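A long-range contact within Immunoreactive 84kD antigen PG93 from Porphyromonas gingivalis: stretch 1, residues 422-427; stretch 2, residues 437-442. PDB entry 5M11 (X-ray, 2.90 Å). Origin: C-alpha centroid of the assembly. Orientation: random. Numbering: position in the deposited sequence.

Stretch 1 (422-427) ARVKAI
Stretch 2, residues 437-442: GTLGAV

Two strand segments of one chain run antiparallel and splayed, their N-to-C directions 144° apart and their axes approaching to 5.1 Å. Together the stretches bury 369 Å², and backbone polar groups do most of the joining. Val-424 faces Leu-439 as a non-hydrogen-bonded pair, and Lys-425 faces Thr-438 as a hydrogen-bonded pair.

Gly-437 is nearly fully extended (phi/psi -167/168). Its CA lies 3.9 Å from Ile-427 CG2 and makes a CA-H...O contact with Ala-426 O at 3.5 Å. The rule here is steric: an ideal CB on Gly-437 would sit 2.7 Å from Ile-427 CG2, a clash. Ile-427 (-98/131, chi1 p, chi2 t) points its CB sideways, while the end of its side chain leads away. The chain turns a corner at Ala-426, just before Ile-427, where the backbone takes left-handed values of 57/54.

Thr-438 (-122/158) is the polar centre. Its N bonds weakly to Lys-425 O, and Lys-425 N bonds weakly to Thr-438 O, each at 3.4 Å between N and O with angles near 140°. The two carbonyl oxygens, Lys-425 O and Thr-438 O, lie 2.8 Å apart, an acceptor pair with no bond between them. The side chain adds a shorter link than the two weak backbone bonds: with chi1 at 79° (p), Thr-438 OG1 donates to Lys-425 O at 2.9 Å, while Ala-426 CB packs 3.4 Å from the same OG1. Lys-425 (-135/170) shares that face of the sheet but runs all-trans, its end leading away, and NZ is hydrogen-bonded elsewhere in the structure.

Leu-439 (-127/143) turns to the other face with Val-424 (-106/115). Chi1 m and chi2 at 145°, between wells, bring the end of the leucine nearer, and its CD2 meets Val-424 CG2 at 3.7 Å, with the valine in t. Both residues are buried, which suits their apolar side chains. Leu-439 CA also offers a CA-H...O contact to Arg-423 O at 3.5 Å.

Among the backbone hydrogen bonds, Gly-440 N to Arg-423 O is the straightest, at 2.9 Å and 172°; Gly-440 itself sits at -92/149. A CB on Gly-440 would point toward stretch 1 and lie a tight 3.4 Å from Arg-423 CG, so glycine leaves room for the arginine's aliphatic stem. Arg-423 (-99/106; chi1 p, chi2 t, chi3 p, chi4 130°) points its CB sideways.

Ala-441 takes left-handed values of 50/46 and points its CB toward stretch 1. Ala-441 CB lies at the edge of the guanidinium, near its plane, 4.2 Å from Arg-423 NH1. Val-442 (-143/157, chi1 m) is out of reach.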

ATOM      1  N   ALA A 422      18.484  18.145 -11.753  1.00 87.27           N
ATOM      2  CA  ALA A 422      17.606  18.058 -12.915  1.00 82.81           C
ATOM      3  C   ALA A 422      16.381  17.239 -12.540  1.00 82.97           C
ATOM      4  O   ALA A 422      16.468  16.026 -12.325  1.00 80.66           O
ATOM      5  CB  ALA A 422      18.344  17.446 -14.095  1.00 82.22           C
ATOM      6  N   ARG A 423      15.247  17.930 -12.398  1.00 78.50           N
ATOM      7  CA  ARG A 423      13.991  17.320 -11.990  1.00 75.51           C
ATOM      8  C   ARG A 423      13.102  17.035 -13.214  1.00 74.89           C
ATOM      9  O   ARG A 423      12.540  17.958 -13.800  1.00 74.85           O
ATOM     10  CB  ARG A 423      13.300  18.192 -10.944  1.00 78.16           C
ATOM     11  CG  ARG A 423      13.464  19.691 -11.129  1.00 95.96           C
ATOM     12  CD  ARG A 423      12.959  20.443  -9.912  1.00107.77           C
ATOM     13  NE  ARG A 423      13.769  20.184  -8.722  1.00111.03           N
ATOM     14  CZ  ARG A 423      14.273  21.129  -7.937  1.00127.94           C
ATOM     15  NH1 ARG A 423      14.078  22.413  -8.221  1.00113.87           N
ATOM     16  NH2 ARG A 423      14.993  20.803  -6.875  1.00120.35           N
ATOM     17  N   VAL A 424      12.995  15.733 -13.586  1.00 67.57           N
ATOM     18  CA  VAL A 424      12.295  15.220 -14.774  1.00 64.13           C
ATOM     19  C   VAL A 424      10.948  14.531 -14.423  1.00 63.94           C
ATOM     20  O   VAL A 424      10.946  13.459 -13.803  1.00 62.86           O
ATOM     21  CB  VAL A 424      13.221  14.219 -15.562  1.00 67.35           C
ATOM     22  CG1 VAL A 424      12.599  13.793 -16.893  1.00 64.75           C
ATOM     23  CG2 VAL A 424      14.622  14.784 -15.785  1.00 69.40           C
ATOM     24  N   LYS A 425       9.825  15.111 -14.892  1.00 57.42           N
ATOM     25  CA  LYS A 425       8.474  14.546 -14.742  1.00 55.09           C
ATOM     26  C   LYS A 425       7.717  14.660 -16.090  1.00 58.71           C
ATOM     27  O   LYS A 425       8.233  15.313 -16.989  1.00 60.16           O
ATOM     28  CB  LYS A 425       7.683  15.208 -13.589  1.00 57.89           C
ATOM     29  CG  LYS A 425       6.497  14.350 -13.182  1.00 63.85           C
ATOM     30  CD  LYS A 425       5.624  14.844 -12.059  1.00 74.52           C
ATOM     31  CE  LYS A 425       4.621  13.725 -11.828  1.00 83.40           C
ATOM     32  NZ  LYS A 425       3.697  13.980 -10.699  1.00 89.85           N
ATOM     33  N   ALA A 426       6.517  14.022 -16.237  1.00 52.89           N
ATOM     34  CA  ALA A 426       5.650  14.012 -17.436  1.00 50.75           C
ATOM     35  C   ALA A 426       6.372  13.476 -18.711  1.00 53.46           C
ATOM     36  O   ALA A 426       6.350  14.135 -19.761  1.00 53.35           O
ATOM     37  CB  ALA A 426       5.071  15.401 -17.691  1.00 52.32           C
ATOM     38  N   ILE A 427       6.969  12.254 -18.623  1.00 48.95           N
ATOM     39  CA  ILE A 427       7.697  11.619 -19.746  1.00 48.11           C
ATOM     40  C   ILE A 427       6.828  10.594 -20.488  1.00 52.57           C
ATOM     41  O   ILE A 427       6.236   9.707 -19.858  1.00 53.22           O
ATOM     42  CB  ILE A 427       9.063  10.978 -19.352  1.00 50.57           C
ATOM     43  CG1 ILE A 427       8.949  10.031 -18.120  1.00 49.91           C
ATOM     44  CG2 ILE A 427      10.111  12.061 -19.159  1.00 52.16           C
ATOM     45  CD1 ILE A 427      10.137   9.032 -17.908  1.00 54.93           C
ATOM     46  N   GLY A 437       9.225  14.758 -23.069  1.00 54.71           N
ATOM     47  CA  GLY A 437       9.183  14.929 -21.634  1.00 53.74           C
ATOM     48  C   GLY A 437       9.342  16.369 -21.243  1.00 59.43           C
ATOM     49  O   GLY A 437       9.713  17.212 -22.063  1.00 59.69           O
ATOM     50  N   THR A 438       9.060  16.650 -19.975  1.00 57.15           N
ATOM     51  CA  THR A 438       9.151  17.990 -19.420  1.00 58.89           C
ATOM     52  C   THR A 438      10.137  17.992 -18.233  1.00 64.28           C
ATOM     53  O   THR A 438      10.428  16.940 -17.658  1.00 62.83           O
ATOM     54  CB  THR A 438       7.749  18.516 -19.049  1.00 62.23           C
ATOM     55  OG1 THR A 438       7.341  17.955 -17.798  1.00 70.02           O
ATOM     56  CG2 THR A 438       6.697  18.270 -20.147  1.00 46.57           C
ATOM     57  N   LEU A 439      10.674  19.186 -17.909  1.00 63.71           N
ATOM     58  CA  LEU A 439      11.630  19.448 -16.827  1.00 64.94           C
ATOM     59  C   LEU A 439      11.109  20.564 -15.947  1.00 70.87           C
ATOM     60  O   LEU A 439      10.532  21.543 -16.442  1.00 72.14           O
ATOM     61  CB  LEU A 439      13.007  19.853 -17.385  1.00 66.82           C
ATOM     62  CG  LEU A 439      13.685  18.950 -18.412  1.00 70.82           C
ATOM     63  CD1 LEU A 439      14.460  19.776 -19.434  1.00 73.06           C
ATOM     64  CD2 LEU A 439      14.592  17.955 -17.745  1.00 73.56           C
ATOM     65  N   GLY A 440      11.353  20.443 -14.657  1.00 67.70           N
ATOM     66  CA  GLY A 440      10.937  21.458 -13.701  1.00 68.99           C
ATOM     67  C   GLY A 440      11.971  22.530 -13.412  1.00 71.80           C
ATOM     68  O   GLY A 440      13.179  22.266 -13.442  1.00 70.35           O
ATOM     69  N   ALA A 441      11.455  23.746 -13.107  1.00 69.84           N
ATOM     70  CA  ALA A 441      12.122  25.000 -12.720  1.00 73.59           C
ATOM     71  C   ALA A 441      13.299  25.426 -13.656  1.00 79.06           C
ATOM     72  O   ALA A 441      14.352  25.838 -13.164  1.00 81.35           O
ATOM     73  CB  ALA A 441      12.598  24.908 -11.275  1.00 76.91           C
ATOM     74  N   VAL A 442      13.100  25.357 -14.995  1.00 74.45           N
ATOM     75  CA  VAL A 442      14.088  25.741 -16.030  1.00 75.60           C
ATOM     76  C   VAL A 442      13.375  26.397 -17.209  1.00 80.18           C
ATOM     77  O   VAL A 442      12.191  26.105 -17.420  1.00 78.78           O
ATOM     78  CB  VAL A 442      14.982  24.569 -16.545  1.00 77.31           C
ATOM     79  CG1 VAL A 442      16.099  24.230 -15.572  1.00 79.04           C
ATOM     80  CG2 VAL A 442      14.170  23.336 -16.920  1.00 73.04           C
TER